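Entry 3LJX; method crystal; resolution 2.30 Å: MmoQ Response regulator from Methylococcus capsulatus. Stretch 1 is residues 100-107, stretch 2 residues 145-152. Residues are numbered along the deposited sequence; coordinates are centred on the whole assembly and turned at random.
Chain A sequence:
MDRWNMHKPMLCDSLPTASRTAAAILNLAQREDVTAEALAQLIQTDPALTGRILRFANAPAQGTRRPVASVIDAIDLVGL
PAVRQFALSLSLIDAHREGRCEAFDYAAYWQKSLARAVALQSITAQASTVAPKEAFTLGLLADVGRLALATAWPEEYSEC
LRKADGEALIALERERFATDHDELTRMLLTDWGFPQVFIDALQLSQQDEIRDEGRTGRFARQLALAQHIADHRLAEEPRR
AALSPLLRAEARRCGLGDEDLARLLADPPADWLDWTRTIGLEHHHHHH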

# COMPACT_ATOMS: atom_id res chain seq x y z
N ARG A 100 -16.31 -9.13 -0.50
CA ARG A 100 -16.88 -10.41 -0.13
C ARG A 100 -16.44 -10.97 1.24
O ARG A 100 -17.21 -11.69 1.86
CB ARG A 100 -16.64 -11.43 -1.25
CG ARG A 100 -17.54 -11.19 -2.46
CD ARG A 100 -17.10 -11.97 -3.69
NE ARG A 100 -18.10 -11.92 -4.75
CZ ARG A 100 -18.27 -10.89 -5.59
NH1 ARG A 100 -17.50 -9.81 -5.48
NH2 ARG A 100 -19.22 -10.93 -6.52
N CYS A 101 -15.23 -10.64 1.70
CA CYS A 101 -14.74 -11.18 2.99
C CYS A 101 -15.47 -10.57 4.19
O CYS A 101 -15.13 -9.46 4.64
CB CYS A 101 -13.23 -11.03 3.14
SG CYS A 101 -12.59 -11.73 4.69
N GLU A 102 -16.45 -11.30 4.70
CA GLU A 102 -17.36 -10.79 5.73
C GLU A 102 -16.63 -10.14 6.92
O GLU A 102 -16.96 -9.01 7.32
CB GLU A 102 -18.28 -11.93 6.19
CG GLU A 102 -19.38 -11.50 7.16
CD GLU A 102 -20.42 -12.60 7.38
OE1 GLU A 102 -20.50 -13.53 6.55
OE2 GLU A 102 -21.16 -12.51 8.38
N ALA A 103 -15.65 -10.85 7.48
CA ALA A 103 -14.97 -10.37 8.69
C ALA A 103 -13.89 -9.29 8.46
O ALA A 103 -13.39 -8.71 9.41
CB ALA A 103 -14.39 -11.56 9.47
N PHE A 104 -13.55 -9.00 7.20
CA PHE A 104 -12.53 -8.00 6.91
C PHE A 104 -13.11 -6.58 6.89
O PHE A 104 -14.08 -6.29 6.18
CB PHE A 104 -11.84 -8.29 5.57
CG PHE A 104 -10.61 -7.45 5.31
CD1 PHE A 104 -9.44 -7.65 6.06
CD2 PHE A 104 -10.60 -6.50 4.29
CE1 PHE A 104 -8.29 -6.89 5.81
CE2 PHE A 104 -9.45 -5.75 4.03
CZ PHE A 104 -8.30 -5.95 4.79
N ASP A 105 -12.50 -5.70 7.66
CA ASP A 105 -12.95 -4.32 7.76
C ASP A 105 -12.39 -3.50 6.60
O ASP A 105 -11.33 -2.88 6.73
CB ASP A 105 -12.52 -3.72 9.11
CG ASP A 105 -13.20 -2.40 9.40
OD1 ASP A 105 -13.72 -1.76 8.45
OD2 ASP A 105 -13.21 -1.98 10.58
N TYR A 106 -13.09 -3.48 5.48
CA TYR A 106 -12.60 -2.81 4.28
C TYR A 106 -12.47 -1.30 4.46
O TYR A 106 -11.47 -0.70 4.06
CB TYR A 106 -13.49 -3.13 3.08
CG TYR A 106 -13.39 -4.57 2.57
CD1 TYR A 106 -14.12 -5.59 3.16
CD2 TYR A 106 -12.58 -4.88 1.47
CE1 TYR A 106 -14.05 -6.91 2.66
CE2 TYR A 106 -12.49 -6.18 0.98
CZ TYR A 106 -13.23 -7.19 1.57
OH TYR A 106 -13.13 -8.48 1.08
N ALA A 107 -13.48 -0.67 5.07
CA ALA A 107 -13.40 0.76 5.29
C ALA A 107 -12.16 1.06 6.12
O ALA A 107 -11.42 2.01 5.83
CB ALA A 107 -14.66 1.29 5.99
N GLY A 145 -1.24 -7.09 0.84
CA GLY A 145 -1.43 -8.51 1.03
C GLY A 145 -2.68 -8.86 1.84
O GLY A 145 -3.25 -9.94 1.66
N ARG A 146 -3.11 -7.98 2.73
CA ARG A 146 -4.33 -8.23 3.51
C ARG A 146 -5.55 -8.20 2.61
O ARG A 146 -6.38 -9.12 2.64
CB ARG A 146 -4.52 -7.19 4.61
CG ARG A 146 -3.46 -7.18 5.70
CD ARG A 146 -3.90 -6.24 6.81
NE ARG A 146 -2.89 -6.08 7.84
CZ ARG A 146 -2.82 -6.80 8.96
NH1 ARG A 146 -3.72 -7.75 9.23
NH2 ARG A 146 -1.85 -6.55 9.83
N LEU A 147 -5.66 -7.14 1.81
CA LEU A 147 -6.72 -7.02 0.80
C LEU A 147 -6.75 -8.26 -0.10
O LEU A 147 -7.81 -8.80 -0.40
CB LEU A 147 -6.46 -5.79 -0.07
CG LEU A 147 -7.58 -4.83 -0.46
CD1 LEU A 147 -7.50 -4.53 -1.93
CD2 LEU A 147 -8.98 -5.32 -0.07
N ALA A 148 -5.57 -8.71 -0.54
CA ALA A 148 -5.48 -9.84 -1.45
C ALA A 148 -6.01 -11.15 -0.85
O ALA A 148 -6.70 -11.90 -1.52
CB ALA A 148 -4.05 -10.02 -1.94
N LEU A 149 -5.68 -11.43 0.41
CA LEU A 149 -6.18 -12.66 1.01
C LEU A 149 -7.69 -12.59 1.18
O LEU A 149 -8.39 -13.57 0.94
CB LEU A 149 -5.53 -12.89 2.37
CG LEU A 149 -4.11 -13.40 2.36
CD1 LEU A 149 -3.60 -13.55 3.81
CD2 LEU A 149 -4.07 -14.71 1.60
N ALA A 150 -8.18 -11.43 1.64
CA ALA A 150 -9.61 -11.23 1.86
C ALA A 150 -10.36 -11.39 0.55
O ALA A 150 -11.46 -11.93 0.51
CB ALA A 150 -9.86 -9.84 2.46
N THR A 151 -9.76 -10.93 -0.54
CA THR A 151 -10.37 -11.04 -1.85
C THR A 151 -10.32 -12.47 -2.40
O THR A 151 -11.31 -12.97 -2.93
CB THR A 151 -9.67 -10.11 -2.84
OG1 THR A 151 -9.71 -8.77 -2.33
CG2 THR A 151 -10.39 -10.15 -4.18
N ALA A 152 -9.16 -13.12 -2.26
CA ALA A 152 -8.95 -14.47 -2.79
C ALA A 152 -9.76 -15.53 -2.05
O ALA A 152 -10.42 -16.36 -2.68
CB ALA A 152 -7.46 -14.84 -2.76
O HOH W 1 -12.25 -8.32 -1.30

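What holds the first stretch against the 145-152 helix? Apolar packing does most of the work, and it gathers around Ala150, whose CA-to-CB bond points toward the first stretch. Its methyl group is met by three side chains. Cys101 CB lies 3.6 Å from Ala150 CB, Phe104 CG lies 3.8 Å from Ala150 CB, and Tyr106 OH also comes to 3.8 Å from Ala150 CB. The backbones are close here: Cys101 CA and Ala150 CA are 5.3 Å apart, whereas Tyr106 CA and Leu147 CA, the matching pair about one helical turn back, are separated by 8.0 Å. At the near end Cys101 CB even sits 3.3 Å from Ala150 O, a tight van der Waals approach to the carbonyl oxygen.

Which apolar contacts reach past Ala150? Those of Leu147 touch both aromatic side chains. Its CD2 methyl lies 3.8 Å from Tyr106 CE2, and the same Leu147 CD2 is 4.1 Å from Phe104 CE2, so a single methyl meets both rings. Although the CA-to-CB bond of Leu147 points sideways, its end comes nearer to the first stretch, and this spans the wider backbone spacing here. Both chi angles of this leucine fall between the usual wells.

How do the aromatic rings meet the 145-152 helix? Phe104 points toward it with chi1 in the t well and lays one face over Ala150. The methyl carbon Ala150 CB is 4.1 Å from the centroid of the Phe104 ring and 24° off the ring normal, which is the geometry of a CH-pi contact. The same ring reaches Arg146, where Phe104 CE1 is 4.0 Å from Arg146 CB; the arginine gives its aliphatic base to the packing while the end of its side chain leads away. Tyr106, which begins the helix that follows the loop, behaves differently. Its CA-to-CB bond runs sideways, yet the end of the side chain comes nearer to the second stretch, and its ring meets both Ala150 and Leu147 obliquely.

Where are the polar groups satisfied, if no hydrogen bond crosses directly? Each stretch uses its own groups, and a water links them. In the first stretch, a type I turn from Cys101 to Phe104 is closed by the hydrogen bond from Phe104 N to Cys101 O at 3.0 Å, while Cys101 N donates to Tyr106 OH over 3.1 Å. This second bond ties the tip of the tyrosine back to the start of the turn and helps hold Cys101 and Tyr106 together beside Ala150. In the second stretch, Thr151 points away from the first at CA-to-CB, and Thr151 OG1 donates to Leu147 O at 2.7 Å, a familiar use of a helical threonine hydroxyl. The water bridges the two sides: the water oxygen lies 2.8 Å from Thr151 OG1, to which the water donates, and the water oxygen lies 2.5 Å from Tyr106 OH in a short hydrogen bond.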